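PDB 2G5G: putative lipoprotein from Campylobacter jejuni subsp. jejuni, which binds a pair of cofacial hemes, heme binding being linked to its dimerization, and probably serves in bacterial heme transport. Local coordinates for residues 34-37 with 38-41; 106-109 with 110-114. All coordinates share one frame; numbering follows the deposited sequence.

In the fold
Contact 1 (34-41) and contact 2 (106-114) follow each other along the chain and lie in different parts of the ChaN fold. Their centres are about 31 Å apart and their nearest atoms about 20 Å apart, so neither touches the other. Contact 1 takes in most of helix 32-39 and the two residues after it, and joins strands 243-248 and 260-264 of the mixed sheet to helix 54-73. Contact 2 is the short helix 108-111 with its C-terminal turn, resting on helices 90-98 and 124-131. The W114 side chain lies about 12 Å from a bound heme, but neither contact supplies residues to the heme pocket around Y151.

Contact 1 of 2, residues 34-37 with 38-41; sequences DMIL and ELLK
M35 and L39 meet one turn apart on the amphipathic helix 32-39, which packs its apolar side on the mixed sheet. The CG atoms of M35 and L39 are 4.0 Å apart, and the two side chains slant across each other. M35, a selenomethionine, sends its chain off with CG anti to the backbone N (chi1 -178°) and then bends at chi3, which brings CE back beside L39 CD1. One residue along, I36 CG2 approaches L40 CD2 at 3.8 Å. The same residue pairs are joined by i to i+4 backbone bonds: L39 N donates to M35 O at 2.8 Å, and L40 N to I36 O at 2.9 Å. The bond from E38 N to D34 O is longer, 3.3 Å, and its donor is tilted from the carbonyl plane. A water also donates to D34 O and to E38 OE2, so D34 O is gripped by two donors and the carboxylate is tied back to the turn before it.

On the more exposed side E38 and K41 form a salt bridge. E38 folds at chi2 (-56°), while K41 stays extended beyond CG and passes its CG by L37 O. K41 NZ comes within 3.1 Å of E38 OE1, approaching on the syn side and 27° out of the carboxylate plane.

The surroundings divide by side chain. M35 and L39 reach Y260 of strand 260-264, and L39 also reaches V244 and V246, whereas I36 and L40 turn to helix 54-73 through A66 and L67. Beyond these apolar neighbours, L40 O accepts a hydrogen bond from K214 NZ.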
loop_
_atom_site.group_PDB
_atom_site.type_symbol
_atom_site.label_atom_id
_atom_site.label_comp_id
_atom_site.label_asym_id
_atom_site.label_seq_id
_atom_site.Cartn_x
_atom_site.Cartn_y
_atom_site.Cartn_z
ATOM N N ASP A 34 22.020 27.068 25.959
ATOM C CA ASP A 34 22.521 25.923 26.744
ATOM C C ASP A 34 22.208 24.544 26.113
ATOM O O ASP A 34 23.034 23.635 26.208
ATOM C CB ASP A 34 22.020 25.962 28.195
ATOM C CG ASP A 34 22.709 27.055 29.030
ATOM O OD1 ASP A 34 23.583 27.801 28.508
ATOM O OD2 ASP A 34 22.380 27.157 30.212
HETATM N N MSE A 35 21.056 24.387 25.474
HETATM C CA MSE A 35 20.781 23.136 24.728
HETATM C C MSE A 35 21.794 22.987 23.573
HETATM O O MSE A 35 22.384 21.919 23.392
HETATM C CB MSE A 35 19.355 23.054 24.188
HETATM C CG MSE A 35 19.080 21.754 23.469
HETATM SE SE MSE A 35 17.488 21.733 22.431
HETATM C CE MSE A 35 17.824 23.147 21.096
ATOM N N ILE A 36 21.991 24.058 22.809
ATOM C CA ILE A 36 22.986 24.050 21.732
ATOM C C ILE A 36 24.380 23.623 22.191
ATOM O O ILE A 36 25.010 22.782 21.542
ATOM C CB ILE A 36 23.039 25.430 20.993
ATOM C CG1 ILE A 36 21.678 25.741 20.313
ATOM C CG2 ILE A 36 24.232 25.512 20.029
ATOM C CD1 ILE A 36 21.219 24.769 19.227
ATOM N N LEU A 37 24.866 24.188 23.298
ATOM C CA LEU A 37 26.194 23.841 23.804
ATOM C C LEU A 37 26.271 22.341 24.093
ATOM O O LEU A 37 27.283 21.696 23.820
ATOM C CB LEU A 37 26.550 24.668 25.051
ATOM C CG LEU A 37 26.580 26.199 24.904
ATOM C CD1 LEU A 37 26.917 26.885 26.238
ATOM C CD2 LEU A 37 27.550 26.618 23.810
ATOM N N GLU A 38 25.182 21.772 24.593
ATOM C CA GLU A 38 25.151 20.313 24.814
ATOM C C GLU A 38 25.091 19.518 23.521
ATOM O O GLU A 38 25.798 18.521 23.379
ATOM C CB GLU A 38 23.995 19.922 25.744
ATOM C CG GLU A 38 24.019 20.640 27.095
ATOM C CD GLU A 38 25.314 20.437 27.835
ATOM O OE1 GLU A 38 25.862 19.320 27.831
ATOM O OE2 GLU A 38 25.815 21.408 28.427
ATOM N N LEU A 39 24.262 19.950 22.577
ATOM C CA LEU A 39 24.121 19.238 21.291
ATOM C C LEU A 39 25.419 19.189 20.513
ATOM O O LEU A 39 25.711 18.208 19.829
ATOM C CB LEU A 39 23.052 19.890 20.403
ATOM C CG LEU A 39 21.596 19.925 20.903
ATOM C CD1 LEU A 39 20.727 20.412 19.798
ATOM C CD2 LEU A 39 21.134 18.538 21.357
ATOM N N LEU A 40 26.195 20.254 20.625
ATOM C CA LEU A 40 27.486 20.340 19.957
ATOM C C LEU A 40 28.454 19.222 20.398
ATOM O O LEU A 40 29.376 18.868 19.668
ATOM C CB LEU A 40 28.097 21.706 20.310
ATOM C CG LEU A 40 28.143 22.859 19.293
ATOM C CD1 LEU A 40 27.521 22.619 17.901
ATOM C CD2 LEU A 40 27.774 24.214 19.901
ATOM N N LYS A 41 28.240 18.677 21.590
ATOM C CA LYS A 41 29.067 17.588 22.128
ATOM C C LYS A 41 28.773 16.223 21.456
ATOM O O LYS A 41 29.587 15.299 21.507
ATOM C CB LYS A 41 28.851 17.456 23.623
ATOM C CG LYS A 41 29.125 18.730 24.407
ATOM C CD LYS A 41 28.834 18.512 25.887
ATOM C CE LYS A 41 29.470 19.653 26.710
ATOM N NZ LYS A 41 28.940 19.634 28.094
HETATM O O HOH W 1 24.714 23.705 28.260
#

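Contact 2 of 2, residues 106-109 with 110-114; sequences NELT and NALNW
E107 O takes two backbone donors at the start of the short helix 108-111, which ends in a Schellman motif: A111 N comes at 3.0 Å, and N110 N at 3.2 Å in a weak, bent bond. One residue on, L112 N donates to L108 O at 3.1 Å. The Schellman turn closes with W114 N bonded to T109 O at 3.0 Å, in the carbonyl plane, and a weak bond from N113 N to N110 O; N113 takes positive phi (52°), which turns the chain out of the helix.

L108 and L112 slant past each other with their CD1 atoms 3.8 Å apart, and both continue onto F131 of helix 124-131. T109 and W114 cross at about a right angle. A chi1 of -176° swings T109 OG1 to the side of its own carbonyl carbon, 3.1 Å from W114 CB, and the hydroxyl has a weak bond with K116 NZ. N113 ND2 bonds E89 OE2. Past the turn the indole of W114 meets W120 edge-to-face, and its NE1 hydrogen-bonds W118 O.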
loop_
_atom_site.group_PDB
_atom_site.type_symbol
_atom_site.label_atom_id
_atom_site.label_comp_id
_atom_site.label_asym_id
_atom_site.label_seq_id
_atom_site.Cartn_x
_atom_site.Cartn_y
_atom_site.Cartn_z
ATOM N N ASN A 106 15.079 27.523 -7.230
ATOM C CA ASN A 106 13.986 26.835 -7.937
ATOM C C ASN A 106 14.416 25.565 -8.677
ATOM O O ASN A 106 13.572 24.811 -9.192
ATOM C CB ASN A 106 13.287 27.806 -8.897
ATOM C CG ASN A 106 14.226 28.360 -9.946
ATOM O OD1 ASN A 106 14.219 27.907 -11.087
ATOM N ND2 ASN A 106 15.056 29.332 -9.559
ATOM N N GLU A 107 15.730 25.335 -8.733
ATOM C CA GLU A 107 16.293 24.118 -9.328
ATOM C C GLU A 107 16.578 23.073 -8.251
ATOM O O GLU A 107 16.942 21.935 -8.569
ATOM C CB GLU A 107 17.608 24.421 -10.053
ATOM C CG GLU A 107 17.534 25.449 -11.180
ATOM C CD GLU A 107 18.917 25.985 -11.532
ATOM O OE1 GLU A 107 19.836 25.157 -11.757
ATOM O OE2 GLU A 107 19.089 27.223 -11.568
ATOM N N LEU A 108 16.427 23.476 -6.987
ATOM C CA LEU A 108 16.856 22.662 -5.834
ATOM C C LEU A 108 16.153 21.320 -5.770
ATOM O O LEU A 108 16.810 20.289 -5.640
ATOM C CB LEU A 108 16.699 23.432 -4.510
ATOM C CG LEU A 108 17.230 22.749 -3.240
ATOM C CD1 LEU A 108 18.671 22.322 -3.449
ATOM C CD2 LEU A 108 17.111 23.640 -2.013
ATOM N N THR A 109 14.826 21.329 -5.884
ATOM C CA THR A 109 14.034 20.094 -5.837
ATOM C C THR A 109 14.395 19.092 -6.931
ATOM O O THR A 109 14.292 17.875 -6.747
ATOM C CB THR A 109 12.504 20.386 -5.824
ATOM O OG1 THR A 109 11.779 19.163 -5.685
ATOM C CG2 THR A 109 12.056 21.078 -7.097
ATOM N N ASN A 110 14.832 19.608 -8.076
ATOM C CA ASN A 110 15.213 18.755 -9.187
ATOM C C ASN A 110 16.628 18.172 -8.994
ATOM O O ASN A 110 16.891 17.009 -9.326
ATOM C CB ASN A 110 15.089 19.536 -10.505
ATOM C CG ASN A 110 13.672 20.105 -10.732
ATOM O OD1 ASN A 110 12.906 19.584 -11.559
ATOM N ND2 ASN A 110 13.326 21.181 -10.001
ATOM N N ALA A 111 17.520 18.991 -8.441
ATOM C CA ALA A 111 18.886 18.578 -8.135
ATOM C C ALA A 111 18.910 17.430 -7.124
ATOM O O ALA A 111 19.705 16.493 -7.258
ATOM C CB ALA A 111 19.699 19.764 -7.613
ATOM N N LEU A 112 18.014 17.500 -6.137
ATOM C CA LEU A 112 17.996 16.540 -5.036
ATOM C C LEU A 112 17.155 15.342 -5.392
ATOM O O LEU A 112 17.080 14.379 -4.632
ATOM C CB LEU A 112 17.447 17.184 -3.753
ATOM C CG LEU A 112 18.138 18.424 -3.195
ATOM C CD1 LEU A 112 17.331 19.009 -2.039
ATOM C CD2 LEU A 112 19.578 18.119 -2.781
ATOM N N ASN A 113 16.516 15.394 -6.557
ATOM C CA ASN A 113 15.528 14.389 -6.920
ATOM C C ASN A 113 14.449 14.206 -5.823
ATOM O O ASN A 113 14.058 13.082 -5.491
ATOM C CB ASN A 113 16.219 13.059 -7.223
ATOM C CG ASN A 113 15.362 12.159 -8.037
ATOM O OD1 ASN A 113 14.517 12.632 -8.790
ATOM N ND2 ASN A 113 15.552 10.855 -7.897
ATOM N N TRP A 114 13.987 15.323 -5.267
ATOM C CA TRP A 114 13.000 15.305 -4.192
ATOM C C TRP A 114 11.846 14.397 -4.556
ATOM O O TRP A 114 11.366 14.433 -5.695
ATOM C CB TRP A 114 12.479 16.714 -3.919
ATOM C CG TRP A 114 11.783 16.822 -2.601
ATOM C CD1 TRP A 114 10.433 16.836 -2.379
ATOM C CD2 TRP A 114 12.402 16.917 -1.309
ATOM N NE1 TRP A 114 10.172 16.945 -1.034
ATOM C CE2 TRP A 114 11.361 16.984 -0.351
ATOM C CE3 TRP A 114 13.732 16.942 -0.868
ATOM C CZ2 TRP A 114 11.608 17.080 1.017
ATOM C CZ3 TRP A 114 13.976 17.045 0.497
ATOM C CH2 TRP A 114 12.917 17.116 1.422
#